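PDB 4EGW: Cobalt/magnesium transport protein CorA from Methanocaldococcus jannaschii, which mediates the influx of magnesium ions as a homopentameric channel that closes when cytoplasmic magnesium is high and opens when it is low. Local coordinates for residues I98-P103 against R217-L222. Numbering follows the deposited sequence.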
ATOM      1  N   ILE A  98      -7.446 -22.057  -5.339  1.00 54.51           N
ATOM      2  CA  ILE A  98      -7.262 -20.767  -5.983  1.00 48.64           C
ATOM      3  C   ILE A  98      -5.828 -20.631  -6.459  1.00 46.18           C
ATOM      4  O   ILE A  98      -4.876 -20.790  -5.693  1.00 50.37           O
ATOM      5  CB  ILE A  98      -7.590 -19.569  -5.060  1.00 51.81           C
ATOM      6  CG1 ILE A  98      -8.885 -19.811  -4.270  1.00 53.33           C
ATOM      7  CG2 ILE A  98      -7.651 -18.264  -5.882  1.00 46.34           C
ATOM      8  CD1 ILE A  98      -8.700 -20.637  -3.019  1.00 55.23           C
ATOM      9  N   ILE A  99      -5.694 -20.368  -7.747  1.00 45.48           N
ATOM     10  CA  ILE A  99      -4.432 -19.975  -8.329  1.00 51.27           C
ATOM     11  C   ILE A  99      -4.466 -18.458  -8.342  1.00 52.88           C
ATOM     12  O   ILE A  99      -5.502 -17.851  -8.626  1.00 56.90           O
ATOM     13  CB  ILE A  99      -4.297 -20.506  -9.784  1.00 35.55           C
ATOM     14  CG1 ILE A  99      -4.497 -22.032  -9.829  1.00 30.97           C
ATOM     15  CG2 ILE A  99      -2.954 -20.076 -10.407  1.00 32.67           C
ATOM     16  CD1 ILE A  99      -3.538 -22.815  -8.953  1.00 28.44           C
ATOM     17  N   TYR A 100      -3.350 -17.829  -8.020  1.00 45.72           N
ATOM     18  CA  TYR A 100      -3.343 -16.386  -8.000  1.00 36.88           C
ATOM     19  C   TYR A 100      -1.981 -15.881  -8.415  1.00 44.03           C
ATOM     20  O   TYR A 100      -0.972 -16.534  -8.157  1.00 46.08           O
ATOM     21  CB  TYR A 100      -3.677 -15.912  -6.600  1.00 35.59           C
ATOM     22  CG  TYR A 100      -4.455 -14.632  -6.558  1.00 39.07           C
ATOM     23  CD1 TYR A 100      -5.809 -14.614  -6.844  1.00 41.28           C
ATOM     24  CD2 TYR A 100      -3.836 -13.437  -6.221  1.00 44.64           C
ATOM     25  CE1 TYR A 100      -6.529 -13.436  -6.797  1.00 47.80           C
ATOM     26  CE2 TYR A 100      -4.544 -12.256  -6.168  1.00 48.66           C
ATOM     27  CZ  TYR A 100      -5.892 -12.258  -6.456  1.00 49.78           C
ATOM     28  OH  TYR A 100      -6.594 -11.076  -6.404  1.00 53.32           O
ATOM     29  N   LYS A 101      -1.955 -14.731  -9.083  1.00 48.16           N
ATOM     30  CA  LYS A 101      -0.698 -14.127  -9.512  1.00 44.80           C
ATOM     31  C   LYS A 101      -0.232 -13.055  -8.540  1.00 42.80           C
ATOM     32  O   LYS A 101      -0.916 -12.056  -8.312  1.00 39.90           O
ATOM     33  CB  LYS A 101      -0.817 -13.526 -10.912  1.00 44.14           C
ATOM     34  CG  LYS A 101      -0.777 -14.551 -12.029  1.00 46.27           C
ATOM     35  CD  LYS A 101       0.635 -14.885 -12.471  1.00 32.81           C
ATOM     36  CE  LYS A 101       0.596 -16.008 -13.460  1.00 28.29           C
ATOM     37  NZ  LYS A 101       1.974 -16.328 -13.887  1.00 43.03           N
ATOM     38  N   ALA A 102       0.953 -13.267  -7.990  1.00 40.88           N
ATOM     39  CA  ALA A 102       1.539 -12.329  -7.067  1.00 40.58           C
ATOM     40  C   ALA A 102       2.822 -11.781  -7.678  1.00 41.58           C
ATOM     41  O   ALA A 102       3.499 -12.474  -8.443  1.00 40.25           O
ATOM     42  CB  ALA A 102       1.835 -13.024  -5.775  1.00 41.06           C
ATOM     43  N   PRO A 103       3.158 -10.528  -7.350  1.00 37.64           N
ATOM     44  CA  PRO A 103       4.405  -9.928  -7.830  1.00 37.79           C
ATOM     45  C   PRO A 103       5.623 -10.796  -7.477  1.00 37.67           C
ATOM     46  O   PRO A 103       5.657 -11.437  -6.432  1.00 47.23           O
ATOM     47  CB  PRO A 103       4.453  -8.587  -7.078  1.00 40.77           C
ATOM     48  CG  PRO A 103       3.034  -8.284  -6.751  1.00 40.81           C
ATOM     49  CD  PRO A 103       2.431  -9.627  -6.436  1.00 40.98           C
ATOM     50  N   ARG A 217      -8.156 -10.491 -11.148  1.00 46.71           N
ATOM     51  CA  ARG A 217      -9.405  -9.744 -11.118  1.00 44.61           C
ATOM     52  C   ARG A 217     -10.599 -10.662 -11.208  1.00 51.14           C
ATOM     53  O   ARG A 217     -11.531 -10.578 -10.409  1.00 56.33           O
ATOM     54  CB  ARG A 217      -9.455  -8.779 -12.294  1.00 47.42           C
ATOM     55  CG  ARG A 217     -10.773  -8.029 -12.409  1.00 56.02           C
ATOM     56  CD  ARG A 217     -10.876  -7.345 -13.758  1.00 57.21           C
ATOM     57  NE  ARG A 217     -10.942  -8.331 -14.830  1.00 59.60           N
ATOM     58  CZ  ARG A 217     -10.709  -8.065 -16.109  1.00 61.76           C
ATOM     59  NH1 ARG A 217     -10.384  -6.835 -16.485  1.00 66.31           N
ATOM     60  NH2 ARG A 217     -10.800  -9.032 -17.014  1.00 58.39           N
ATOM     61  N   ASP A 218     -10.565 -11.540 -12.199  1.00 53.68           N
ATOM     62  CA  ASP A 218     -11.654 -12.471 -12.427  1.00 57.17           C
ATOM     63  C   ASP A 218     -11.795 -13.421 -11.245  1.00 57.09           C
ATOM     64  O   ASP A 218     -12.895 -13.627 -10.747  1.00 60.93           O
ATOM     65  CB  ASP A 218     -11.446 -13.223 -13.742  1.00 63.09           C
ATOM     66  CG  ASP A 218     -11.617 -12.317 -14.960  1.00 71.25           C
ATOM     67  OD1 ASP A 218     -12.486 -11.413 -14.916  1.00 74.08           O
ATOM     68  OD2 ASP A 218     -10.883 -12.501 -15.959  1.00 73.48           O
ATOM     69  N   VAL A 219     -10.678 -13.965 -10.769  1.00 51.61           N
ATOM     70  CA  VAL A 219     -10.702 -14.796  -9.577  1.00 49.56           C
ATOM     71  C   VAL A 219     -11.516 -14.087  -8.498  1.00 50.25           C
ATOM     72  O   VAL A 219     -12.433 -14.666  -7.919  1.00 43.27           O
ATOM     73  CB  VAL A 219      -9.280 -15.049  -9.047  1.00 50.98           C
ATOM     74  CG1 VAL A 219      -9.320 -15.495  -7.597  1.00 45.18           C
ATOM     75  CG2 VAL A 219      -8.546 -16.065  -9.930  1.00 54.56           C
ATOM     76  N   LEU A 220     -11.203 -12.814  -8.268  1.00 53.65           N
ATOM     77  CA  LEU A 220     -11.904 -12.011  -7.271  1.00 52.34           C
ATOM     78  C   LEU A 220     -13.362 -11.741  -7.645  1.00 59.86           C
ATOM     79  O   LEU A 220     -14.228 -11.668  -6.771  1.00 62.19           O
ATOM     80  CB  LEU A 220     -11.170 -10.696  -7.025  1.00 43.45           C
ATOM     81  CG  LEU A 220      -9.808 -10.843  -6.358  1.00 36.87           C
ATOM     82  CD1 LEU A 220      -9.042  -9.533  -6.378  1.00 34.98           C
ATOM     83  CD2 LEU A 220      -9.989 -11.350  -4.940  1.00 35.58           C
ATOM     84  N   VAL A 221     -13.645 -11.589  -8.936  1.00 57.27           N
ATOM     85  CA  VAL A 221     -15.038 -11.452  -9.343  1.00 53.90           C
ATOM     86  C   VAL A 221     -15.819 -12.719  -8.983  1.00 59.76           C
ATOM     87  O   VAL A 221     -16.985 -12.647  -8.583  1.00 61.47           O
ATOM     88  CB  VAL A 221     -15.195 -11.146 -10.831  1.00 47.57           C
ATOM     89  CG1 VAL A 221     -16.656 -10.991 -11.154  1.00 51.49           C
ATOM     90  CG2 VAL A 221     -14.445  -9.874 -11.185  1.00 41.50           C
ATOM     91  N   LEU A 222     -15.167 -13.874  -9.119  1.00 60.58           N
ATOM     92  CA  LEU A 222     -15.759 -15.151  -8.720  1.00 55.49           C
ATOM     93  C   LEU A 222     -16.023 -15.162  -7.237  1.00 55.67           C
ATOM     94  O   LEU A 222     -17.145 -15.361  -6.798  1.00 63.81           O
ATOM     95  CB  LEU A 222     -14.840 -16.319  -9.072  1.00 54.30           C
ATOM     96  CG  LEU A 222     -14.897 -16.784 -10.534  1.00 61.92           C
ATOM     97  CD1 LEU A 222     -13.746 -17.726 -10.870  1.00 61.10           C
ATOM     98  CD2 LEU A 222     -16.252 -17.424 -10.868  1.00 67.57           C
TER
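V219 pushes its CG1 methyl against the edge of the Y100 ring, 3.6 Å from CE1 of Y100 and close to the ring plane. The same methyl reaches CG2 of I98 at 3.7 Å. Its place follows from the first torsion: CG1 lies anti to the backbone N of V219 (chi1 161°), while CG2 is turned to the carbonyl oxygen of I99, 3.8 Å away. A compact, branched valine suits a helix position whose side chain is directed toward the strand. Y100 suits its own place because its long, flat ring carries the contact from strand to helix. Further out, CZ of Y100 lies 4.2 Å from CG of L220, a leucine whose branched end comes nearer to the tyrosine and whose side chain runs at about a right angle to it. No hydrogen bond joins the two segments. This is where the mixed sheet of the cytoplasmic CorA domain meets its long helices: strand 96-104 packs on helix 193-225, and over residues 98-103 and 217-222 their axes come within 9.2 Å, the N-to-C directions 138° apart. An alanine in place of Y100 is likely to open a gap beside V219 and L220, leaving only I98 and the I99 carbonyl of this strand segment against V219. Around this contact, I165 of helix 156-186 and L114 of the adjoining strand pack on Y100, P87 touches V219, and N216 hydrogen-bonds through ND2 to the backbone oxygen of K101.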